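Local coordinates for protein transcriptional regulator KdgR (Pseudomonas aeruginosa, PDB 5Y6I) that probably binds DNA as an IclR-family transcription factor, pairing a helix-turn-helix domain with a GAF-like regulatory domain, at residues L108-F113 against A233-A238; S149-V154 against V226-G231; E191-R194 against L198-I201; A200-G203 against V209-L212. All blocks are in the same frame, centred on the assembly; numbering follows the deposited sequence.

Contact 1. Residues L108-F113 against A233-A238; sequences LNETCF and ASIFQA
Glu110 meets Phe236 through the end of its carboxylate, whose OE2 lies 3.0 Å from Phe236 CB and 3.5 Å from Phe236 CG. The closer-packed part of the contact lies here, where both residues are buried and Glu110 alone supplies more than half of the interface area. The carboxylate and ring planes are 51° apart, so the acid is not stacked on the ring and reaches it obliquely, at the CB end. Glu110 CD follows, 3.7 Å from Phe236 CG. The glutamate chain gets there by bending at its second torsion (chi2 -102°), which carries the carboxylate across to the 233-238 loop. The Phe236 ring has Ala238 CA of its own loop over one face, 4.0 Å above the plane and displaced toward the rim. The looser side belongs to Ile235, which is exposed and offers only CG2, 3.7 Å from Glu110 OE2 and 3.8 Å from Glu110 OE1. Arg132 reaches the same region, touching Ile235 and forming a long, weak ion pair with Glu110 OE1; it may offset the acid's charge in part. The apolar floor under the buried part comes from Val229 of strand 223-232, which touches Glu110, Phe236 and Cys112. The whole interface buries just 152 Å² and leaves the backbones well apart, with Glu110 CA and Phe236 CA 7.7 Å from each other. Such a loop, leaving a central strand and folding back beside the start of its neighbour, belongs here to the antiparallel 2-1-5-4-3 sheet of the GAF-like IclR C-terminal domain.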
loop_
_atom_site.group_PDB
_atom_site.type_symbol
_atom_site.label_atom_id
_atom_site.label_comp_id
_atom_site.label_asym_id
_atom_site.label_seq_id
_atom_site.Cartn_x
_atom_site.Cartn_y
_atom_site.Cartn_z
ATOM N N LEU A 108 -8.538 21.857 19.305
ATOM C CA LEU A 108 -8.391 21.508 20.708
ATOM C C LEU A 108 -7.508 22.476 21.470
ATOM O O LEU A 108 -7.618 22.551 22.701
ATOM C CB LEU A 108 -7.803 20.105 20.841
ATOM C CG LEU A 108 -8.589 19.040 20.080
ATOM C CD1 LEU A 108 -7.897 17.701 20.162
ATOM C CD2 LEU A 108 -9.988 18.949 20.675
ATOM N N ASN A 109 -6.661 23.224 20.767
ATOM C CA ASN A 109 -5.515 23.900 21.364
ATOM C C ASN A 109 -4.822 22.980 22.364
ATOM O O ASN A 109 -4.570 23.339 23.513
ATOM C CB ASN A 109 -5.910 25.218 22.018
ATOM C CG ASN A 109 -4.714 26.143 22.227
ATOM O OD1 ASN A 109 -3.662 25.968 21.601
ATOM N ND2 ASN A 109 -4.871 27.131 23.103
ATOM N N GLU A 110 -4.552 21.755 21.922
ATOM C CA GLU A 110 -3.764 20.808 22.687
ATOM C C GLU A 110 -2.687 20.243 21.777
ATOM O O GLU A 110 -2.855 20.194 20.555
ATOM C CB GLU A 110 -4.638 19.678 23.282
ATOM C CG GLU A 110 -5.917 20.168 23.958
ATOM C CD GLU A 110 -5.787 20.193 25.483
ATOM O OE1 GLU A 110 -4.628 20.163 25.959
ATOM O OE2 GLU A 110 -6.821 20.277 26.204
ATOM N N THR A 111 -1.565 19.840 22.368
ATOM C CA THR A 111 -0.462 19.328 21.563
ATOM C C THR A 111 -0.834 17.970 20.974
ATOM O O THR A 111 -1.159 17.034 21.713
ATOM C CB THR A 111 0.811 19.245 22.407
ATOM O OG1 THR A 111 1.102 20.546 22.918
ATOM C CG2 THR A 111 1.996 18.795 21.561
ATOM N N CYS A 112 -0.809 17.872 19.643
ATOM C CA CYS A 112 -1.032 16.620 18.922
ATOM C C CYS A 112 0.263 16.201 18.245
ATOM O O CYS A 112 1.048 17.056 17.815
ATOM C CB CYS A 112 -2.130 16.749 17.861
ATOM S SG CYS A 112 -3.639 17.549 18.458
ATOM N N PHE A 113 0.497 14.889 18.168
ATOM C CA PHE A 113 1.712 14.380 17.545
ATOM C C PHE A 113 1.424 13.133 16.712
ATOM O O PHE A 113 0.413 12.443 16.898
ATOM C CB PHE A 113 2.823 14.094 18.580
ATOM C CG PHE A 113 2.448 13.115 19.687
ATOM C CD1 PHE A 113 2.864 11.789 19.635
ATOM C CD2 PHE A 113 1.782 13.553 20.828
ATOM C CE1 PHE A 113 2.559 10.903 20.690
ATOM C CE2 PHE A 113 1.477 12.683 21.878
ATOM C CZ PHE A 113 1.860 11.363 21.812
ATOM N N ALA A 233 -3.916 17.291 33.234
ATOM C CA ALA A 233 -5.281 16.910 33.613
ATOM C C ALA A 233 -6.229 18.100 33.715
ATOM O O ALA A 233 -7.412 17.977 33.367
ATOM C CB ALA A 233 -5.264 16.153 34.946
ATOM N N SER A 234 -5.737 19.232 34.230
ATOM C CA SER A 234 -6.477 20.483 34.368
ATOM C C SER A 234 -7.243 20.873 33.109
ATOM O O SER A 234 -8.476 20.785 33.093
ATOM C CB SER A 234 -5.532 21.607 34.827
ATOM O OG SER A 234 -4.277 21.628 34.162
ATOM N N ILE A 235 -6.553 21.293 32.049
ATOM C CA ILE A 235 -7.297 21.763 30.883
ATOM C C ILE A 235 -7.887 20.595 30.101
ATOM O O ILE A 235 -9.038 20.661 29.660
ATOM C CB ILE A 235 -6.427 22.661 29.981
ATOM C CG1 ILE A 235 -7.307 23.427 28.983
ATOM C CG2 ILE A 235 -5.358 21.855 29.236
ATOM C CD1 ILE A 235 -8.108 24.563 29.598
ATOM N N PHE A 236 -7.127 19.508 29.930
ATOM C CA PHE A 236 -7.475 18.431 29.008
ATOM C C PHE A 236 -8.002 17.226 29.776
ATOM O O PHE A 236 -7.263 16.597 30.546
ATOM C CB PHE A 236 -6.273 18.023 28.153
ATOM C CG PHE A 236 -6.579 16.930 27.140
ATOM C CD1 PHE A 236 -5.606 16.007 26.786
ATOM C CD2 PHE A 236 -7.832 16.829 26.544
ATOM C CE1 PHE A 236 -5.873 14.995 25.868
ATOM C CE2 PHE A 236 -8.099 15.821 25.627
ATOM C CZ PHE A 236 -7.119 14.904 25.290
ATOM N N GLN A 237 -9.271 16.895 29.544
ATOM C CA GLN A 237 -9.875 15.662 30.030
ATOM C C GLN A 237 -9.730 14.625 28.926
ATOM O O GLN A 237 -10.365 14.742 27.875
ATOM C CB GLN A 237 -11.343 15.884 30.387
ATOM C CG GLN A 237 -11.782 15.226 31.684
ATOM C CD GLN A 237 -11.183 15.901 32.893
ATOM O OE1 GLN A 237 -11.554 17.026 33.239
ATOM N NE2 GLN A 237 -10.255 15.220 33.553
ATOM N N ALA A 238 -8.881 13.623 29.153
ATOM C CA ALA A 238 -8.622 12.592 28.146
ATOM C C ALA A 238 -9.600 11.434 28.325
ATOM O O ALA A 238 -9.245 10.327 28.732
ATOM C CB ALA A 238 -7.179 12.116 28.224
#

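Contact 2. Residues S149-V154 against V226-G231; sequences SSTGLV and VLTVVG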
loop_
_atom_site.group_PDB
_atom_site.type_symbol
_atom_site.label_atom_id
_atom_site.label_comp_id
_atom_site.label_asym_id
_atom_site.label_seq_id
_atom_site.Cartn_x
_atom_site.Cartn_y
_atom_site.Cartn_z
ATOM N N SER A 149 2.805 4.265 27.507
ATOM C CA SER A 149 2.223 5.410 26.819
ATOM C C SER A 149 0.974 5.001 26.044
ATOM O O SER A 149 0.745 3.823 25.776
ATOM C CB SER A 149 3.234 6.069 25.865
ATOM O OG SER A 149 3.725 5.151 24.912
ATOM N N SER A 150 0.163 5.997 25.678
ATOM C CA SER A 150 -1.048 5.721 24.909
ATOM C C SER A 150 -0.711 5.413 23.463
ATOM O O SER A 150 -1.394 4.618 22.811
ATOM C CB SER A 150 -1.996 6.914 24.984
ATOM O OG SER A 150 -1.323 8.106 24.600
ATOM N N THR A 151 0.336 6.050 22.951
ATOM C CA THR A 151 0.843 5.759 21.622
ATOM C C THR A 151 1.352 4.323 21.528
ATOM O O THR A 151 1.129 3.632 20.523
ATOM C CB THR A 151 1.956 6.753 21.311
ATOM O OG1 THR A 151 1.506 8.084 21.617
ATOM C CG2 THR A 151 2.353 6.683 19.882
ATOM N N GLY A 152 2.042 3.856 22.569
ATOM C CA GLY A 152 2.566 2.505 22.551
ATOM C C GLY A 152 1.484 1.458 22.674
ATOM O O GLY A 152 1.618 0.354 22.131
ATOM N N LEU A 153 0.392 1.781 23.374
ATOM C CA LEU A 153 -0.676 0.798 23.538
ATOM C C LEU A 153 -1.460 0.599 22.245
ATOM O O LEU A 153 -1.834 -0.533 21.915
ATOM C CB LEU A 153 -1.608 1.195 24.685
ATOM C CG LEU A 153 -0.978 1.207 26.084
ATOM C CD1 LEU A 153 -1.985 0.862 27.173
ATOM C CD2 LEU A 153 0.179 0.247 26.154
ATOM N N VAL A 154 -1.719 1.673 21.495
ATOM C CA VAL A 154 -2.420 1.504 20.226
ATOM C C VAL A 154 -1.596 0.634 19.286
ATOM O O VAL A 154 -2.109 -0.320 18.693
ATOM C CB VAL A 154 -2.753 2.859 19.582
ATOM C CG1 VAL A 154 -3.418 2.604 18.189
ATOM C CG2 VAL A 154 -3.654 3.687 20.493
ATOM N N VAL A 226 0.287 6.443 14.457
ATOM C CA VAL A 226 -0.636 6.707 15.550
ATOM C C VAL A 226 -0.652 8.209 15.770
ATOM O O VAL A 226 0.402 8.857 15.750
ATOM C CB VAL A 226 -0.237 5.969 16.840
ATOM C CG1 VAL A 226 -1.263 6.238 17.970
ATOM C CG2 VAL A 226 -0.131 4.486 16.568
ATOM N N LEU A 227 -1.846 8.766 15.935
ATOM C CA LEU A 227 -2.025 10.191 16.149
ATOM C C LEU A 227 -2.611 10.373 17.540
ATOM O O LEU A 227 -3.455 9.584 17.975
ATOM C CB LEU A 227 -2.935 10.806 15.077
ATOM C CG LEU A 227 -2.721 12.294 14.791
ATOM C CD1 LEU A 227 -3.252 12.624 13.397
ATOM C CD2 LEU A 227 -3.376 13.191 15.837
ATOM N N THR A 228 -2.173 11.422 18.227
ATOM C CA THR A 228 -2.219 11.428 19.678
ATOM C C THR A 228 -2.326 12.848 20.205
ATOM O O THR A 228 -1.571 13.725 19.774
ATOM C CB THR A 228 -0.951 10.795 20.209
ATOM O OG1 THR A 228 0.096 11.228 19.347
ATOM C CG2 THR A 228 -0.993 9.316 20.137
ATOM N N VAL A 229 -3.225 13.054 21.167
ATOM C CA VAL A 229 -3.432 14.345 21.807
ATOM C C VAL A 229 -2.958 14.249 23.251
ATOM O O VAL A 229 -3.100 13.207 23.903
ATOM C CB VAL A 229 -4.915 14.760 21.740
ATOM C CG1 VAL A 229 -5.163 16.056 22.532
ATOM C CG2 VAL A 229 -5.359 14.911 20.283
ATOM N N VAL A 230 -2.400 15.340 23.771
ATOM C CA VAL A 230 -1.738 15.249 25.062
ATOM C C VAL A 230 -1.777 16.604 25.761
ATOM O O VAL A 230 -1.798 17.656 25.116
ATOM C CB VAL A 230 -0.304 14.699 24.858
ATOM C CG1 VAL A 230 0.491 15.620 23.967
ATOM C CG2 VAL A 230 0.395 14.432 26.184
ATOM N N GLY A 231 -1.819 16.563 27.104
ATOM C CA GLY A 231 -2.002 17.737 27.922
ATOM C C GLY A 231 -2.345 17.399 29.361
ATOM O O GLY A 231 -3.035 16.425 29.647
#
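Val226 opens the contact by spreading its two methyls under helix 150-158: CG1 lies 4.0 Å from Val154 CB and 4.1 Å from Thr151 CG2, while CG2 comes 4.1 Å from Val154 CG1. Both Val226 and Thr151 are buried, and their CA atoms are the closest pair, 6.3 Å apart. Leu227, next along, turns to the other side of the sheet, against Leu248 and Ile255 of helix 244-258. Thr228 returns to the helix and crosses Thr151 at about a right angle. Its CG2 sits anti to the carbonyl carbon and reaches Thr151 OG1 at 3.2 Å, whereas its own hydroxyl is hydrogen-bonded to Phe113 O. Val229 again points away from the helix; its side chain touches Phe236, Cys112 and Glu110. Val230 faces the helix side but packs on Phe113 instead. On the helix, Ser149 is the N-cap: its OG accepts from Gly152 N at 3.2 Å. The helix axis passes 8.7 Å from that of strand 226-231, their directions 149° apart and so closer to antiparallel. Strand 223-232 thus lies between strands 111-118 and 209-217 with helix 150-158 on one sheet face and helix 244-258 on the other.

Contact 3. Residues E191-R194 against L198-I201; sequences EGIR and LHAI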
loop_
_atom_site.group_PDB
_atom_site.type_symbol
_atom_site.label_atom_id
_atom_site.label_comp_id
_atom_site.label_asym_id
_atom_site.label_seq_id
_atom_site.Cartn_x
_atom_site.Cartn_y
_atom_site.Cartn_z
ATOM N N GLU A 191 -7.736 -6.168 23.295
ATOM C CA GLU A 191 -9.027 -6.377 22.658
ATOM C C GLU A 191 -9.935 -5.169 22.862
ATOM O O GLU A 191 -10.784 -4.873 22.016
ATOM C CB GLU A 191 -9.648 -7.666 23.208
ATOM C CG GLU A 191 -11.104 -7.923 22.877
ATOM C CD GLU A 191 -11.558 -9.256 23.433
ATOM O OE1 GLU A 191 -12.670 -9.735 23.094
ATOM O OE2 GLU A 191 -10.777 -9.833 24.210
ATOM N N GLY A 192 -9.760 -4.450 23.969
ATOM C CA GLY A 192 -10.560 -3.260 24.189
ATOM C C GLY A 192 -10.177 -2.139 23.251
ATOM O O GLY A 192 -11.042 -1.490 22.659
ATOM N N ILE A 193 -8.875 -1.907 23.086
ATOM C CA ILE A 193 -8.427 -0.796 22.259
ATOM C C ILE A 193 -8.899 -0.964 20.809
ATOM O O ILE A 193 -9.113 0.032 20.100
ATOM C CB ILE A 193 -6.893 -0.662 22.373
ATOM C CG1 ILE A 193 -6.470 -0.631 23.840
ATOM C CG2 ILE A 193 -6.398 0.603 21.717
ATOM C CD1 ILE A 193 -4.967 -0.595 24.042
ATOM N N ARG A 194 -9.098 -2.209 20.347
ATOM C CA ARG A 194 -9.642 -2.404 19.003
ATOM C C ARG A 194 -11.151 -2.220 18.960
ATOM O O ARG A 194 -11.674 -1.527 18.079
ATOM C CB ARG A 194 -9.331 -3.790 18.468
ATOM C CG ARG A 194 -7.922 -4.209 18.503
ATOM C CD ARG A 194 -7.952 -5.741 18.505
ATOM N NE ARG A 194 -6.672 -6.235 18.960
ATOM C CZ ARG A 194 -6.506 -7.409 19.537
ATOM N NH1 ARG A 194 -7.546 -8.213 19.741
ATOM N NH2 ARG A 194 -5.298 -7.766 19.929
ATOM N N LEU A 198 -9.586 3.661 19.897
ATOM C CA LEU A 198 -8.609 4.602 20.441
ATOM C C LEU A 198 -8.268 4.170 21.860
ATOM O O LEU A 198 -8.800 3.180 22.377
ATOM C CB LEU A 198 -9.107 6.060 20.406
ATOM C CG LEU A 198 -10.426 6.578 21.008
ATOM C CD1 LEU A 198 -11.624 6.051 20.285
ATOM C CD2 LEU A 198 -10.566 6.289 22.494
ATOM N N HIS A 199 -7.393 4.941 22.504
ATOM C CA HIS A 199 -7.040 4.654 23.887
ATOM C C HIS A 199 -6.642 5.925 24.620
ATOM O O HIS A 199 -5.897 6.753 24.090
ATOM C CB HIS A 199 -5.894 3.651 23.986
ATOM C CG HIS A 199 -5.734 3.089 25.355
ATOM N ND1 HIS A 199 -6.708 2.317 25.948
ATOM C CD2 HIS A 199 -4.751 3.242 26.276
ATOM C CE1 HIS A 199 -6.316 1.992 27.170
ATOM N NE2 HIS A 199 -5.135 2.546 27.394
ATOM N N ALA A 200 -7.127 6.048 25.855
ATOM C CA ALA A 200 -6.795 7.133 26.765
ATOM C C ALA A 200 -5.889 6.633 27.888
ATOM O O ALA A 200 -5.991 5.482 28.321
ATOM C CB ALA A 200 -8.064 7.739 27.371
ATOM N N ILE A 201 -4.991 7.507 28.350
ATOM C CA ILE A 201 -4.141 7.227 29.505
ATOM C C ILE A 201 -4.101 8.454 30.406
ATOM O O ILE A 201 -3.976 9.592 29.936
ATOM C CB ILE A 201 -2.699 6.819 29.123
ATOM C CG1 ILE A 201 -1.912 8.019 28.563
ATOM C CG2 ILE A 201 -2.714 5.618 28.185
ATOM C CD1 ILE A 201 -0.396 7.896 28.668
#
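The imidazole of His199 carries Ile193 CD1 over one face, 3.8 Å above the ring plane and displaced toward the rim. Measured to the ring centroid the methyl is 4.1 Å away and 20° off the normal, which meets the definition of a CH-pi contact. Ile193 CG1 lies over the same face near His199 ND1, at 3.6 Å, so the isoleucine touches the ring with two successive atoms of one branch. At the other nitrogen, His199 NE2 is close to Ala200 O, but the angle is too poor for a hydrogen bond. The isoleucine's other branch works separately. With CG1 anti to the carbonyl carbon (chi1 -51°) and the chain extended beyond it, CD1 is carried to the ring, while Ile193 CG2 is left to meet the start of the strand, 3.6 Å from Leu198 O and 3.8 Å from His199 CB. Leu198 contributes its carbonyl; its side chain points away from the helix and touches Ala214 and Glu240. The chemistry is aliphatic contact with an imidazole face and a backbone carbonyl, with 147 Å² buried and all three touching residues buried. Of the three residues between the segments, two still belong to helix 183-196, so the chain passes almost directly from the helix into the outermost strand 199-202. Ala157 of helix 150-158 touches Ile193, and Leu153 of the same helix packs against both Ile193 and His199, placing the pair between that helix, the end of helix 183-196 and the sheet margin.

Contact 4. Residues A200-G203 against V209-L212; sequences AIHG and VEAL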
loop_
_atom_site.group_PDB
_atom_site.type_symbol
_atom_site.label_atom_id
_atom_site.label_comp_id
_atom_site.label_asym_id
_atom_site.label_seq_id
_atom_site.Cartn_x
_atom_site.Cartn_y
_atom_site.Cartn_z
ATOM N N ALA A 200 -7.127 6.048 25.855
ATOM C CA ALA A 200 -6.795 7.133 26.765
ATOM C C ALA A 200 -5.889 6.633 27.888
ATOM O O ALA A 200 -5.991 5.482 28.321
ATOM C CB ALA A 200 -8.064 7.739 27.371
ATOM N N ILE A 201 -4.991 7.507 28.350
ATOM C CA ILE A 201 -4.141 7.227 29.505
ATOM C C ILE A 201 -4.101 8.454 30.406
ATOM O O ILE A 201 -3.976 9.592 29.936
ATOM C CB ILE A 201 -2.699 6.819 29.123
ATOM C CG1 ILE A 201 -1.912 8.019 28.563
ATOM C CG2 ILE A 201 -2.714 5.618 28.185
ATOM C CD1 ILE A 201 -0.396 7.896 28.668
ATOM N N HIS A 202 -4.189 8.215 31.707
ATOM C CA HIS A 202 -4.179 9.272 32.709
ATOM C C HIS A 202 -2.823 9.205 33.415
ATOM O O HIS A 202 -2.664 8.521 34.426
ATOM C CB HIS A 202 -5.361 9.101 33.666
ATOM C CG HIS A 202 -6.647 8.774 32.967
ATOM N ND1 HIS A 202 -7.004 9.344 31.764
ATOM C CD2 HIS A 202 -7.636 7.900 33.276
ATOM C CE1 HIS A 202 -8.169 8.858 31.375
ATOM N NE2 HIS A 202 -8.572 7.974 32.271
ATOM N N GLY A 203 -1.834 9.900 32.853
ATOM C CA GLY A 203 -0.537 10.009 33.494
ATOM C C GLY A 203 0.322 8.768 33.483
ATOM O O GLY A 203 1.395 8.780 34.094
ATOM N N VAL A 209 -0.093 14.157 33.185
ATOM C CA VAL A 209 -0.274 14.417 31.757
ATOM C C VAL A 209 -1.157 13.322 31.189
ATOM O O VAL A 209 -0.906 12.129 31.398
ATOM C CB VAL A 209 1.054 14.557 30.976
ATOM C CG1 VAL A 209 2.002 15.467 31.670
ATOM C CG2 VAL A 209 1.701 13.282 30.656
ATOM N N GLU A 210 -2.228 13.735 30.529
ATOM C CA GLU A 210 -3.196 12.821 29.950
ATOM C C GLU A 210 -3.053 12.826 28.433
ATOM O O GLU A 210 -2.949 13.892 27.814
ATOM C CB GLU A 210 -4.615 13.202 30.375
ATOM C CG GLU A 210 -5.025 12.672 31.749
ATOM C CD GLU A 210 -4.165 13.195 32.881
ATOM O OE1 GLU A 210 -3.500 14.231 32.684
ATOM O OE2 GLU A 210 -4.156 12.577 33.976
ATOM N N ALA A 211 -3.033 11.636 27.842
ATOM C CA ALA A 211 -2.909 11.488 26.403
ATOM C C ALA A 211 -4.122 10.758 25.845
ATOM O O ALA A 211 -4.932 10.180 26.572
ATOM C CB ALA A 211 -1.620 10.748 26.023
ATOM N N LEU A 212 -4.238 10.815 24.526
ATOM C CA LEU A 212 -5.304 10.151 23.797
ATOM C C LEU A 212 -4.713 9.770 22.453
ATOM O O LEU A 212 -3.965 10.557 21.868
ATOM C CB LEU A 212 -6.514 11.063 23.627
ATOM C CG LEU A 212 -7.846 10.439 23.233
ATOM C CD1 LEU A 212 -8.468 9.774 24.449
ATOM C CD2 LEU A 212 -8.780 11.491 22.645
#
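Ile201 and Ala211 exchange two backbone hydrogen bonds, forming the hydrogen-bonded pair of this antiparallel contact. Ile201 N donates to Ala211 O at 3.2 Å along a nearly straight line, although the donor stands 41° out of the carbonyl plane. The return bond, Ala211 N to Ile201 O at 3.1 Å, lies in the carbonyl plane. Each acceptor also takes a CA-H...O contact: Ala200 CA on Ala211 O, and Glu210 CA on Ile201 O at 3.3 Å. At the turn end, Gly203 N donates a weak hydrogen bond to Val209 O (2.8 Å, 122°). Gly203 has positive phi there, where the chain leaves strand 199-202. The two strands form a beta hairpin, their directions nearly antiparallel, at the margin of the five-stranded sheet of the GAF-like domain. The outward backbone groups of Glu210 and Leu212 are used on the far side, pairing with Gly231 and Val229 of strand 223-232. Side chains alternate across the two faces. Ile201 CG1 meets Ala211 CB at 3.7 Å on the face covered by Ser150 of helix 150-158. On the other, Ala200 CB touches Leu212 CD1 at 3.6 Å, and Leu212 continues to Ala245 and Leu248. Beside them the Glu210 chain, bent at chi2, sends OE2 to within 3.5 Å of His202 CA. The side chains of Glu210 and the exposed His202 cross at about a right angle, with the ring and carboxylate planes 22° apart, yet His202 ND1 and Glu210 OE2 remain 4.8 Å apart, beyond contact.

Overall arrangement
All four contacts belong to one antiparallel sheet and its coverings, but they differ in depth and chemistry. Contacts 2 and 3 are fully buried; contact 2 packs apolar and hydroxyl groups of helix 150-158 on the sheet. Contact 3 lies about 10 Å from it, centre to centre, and shares the support of that helix through Leu153. Contact 4 is the one held by backbone hydrogen bonds across its segments; it shares Ala200 and Ile201 with contact 3 and adjoins contact 2, strands 209-217 and 223-232 being neighbours. Contact 1, at the loop end of the sheet, sets a buried carboxylate against apolar side chains and has an exposed isoleucine, as contact 4 has an exposed histidine.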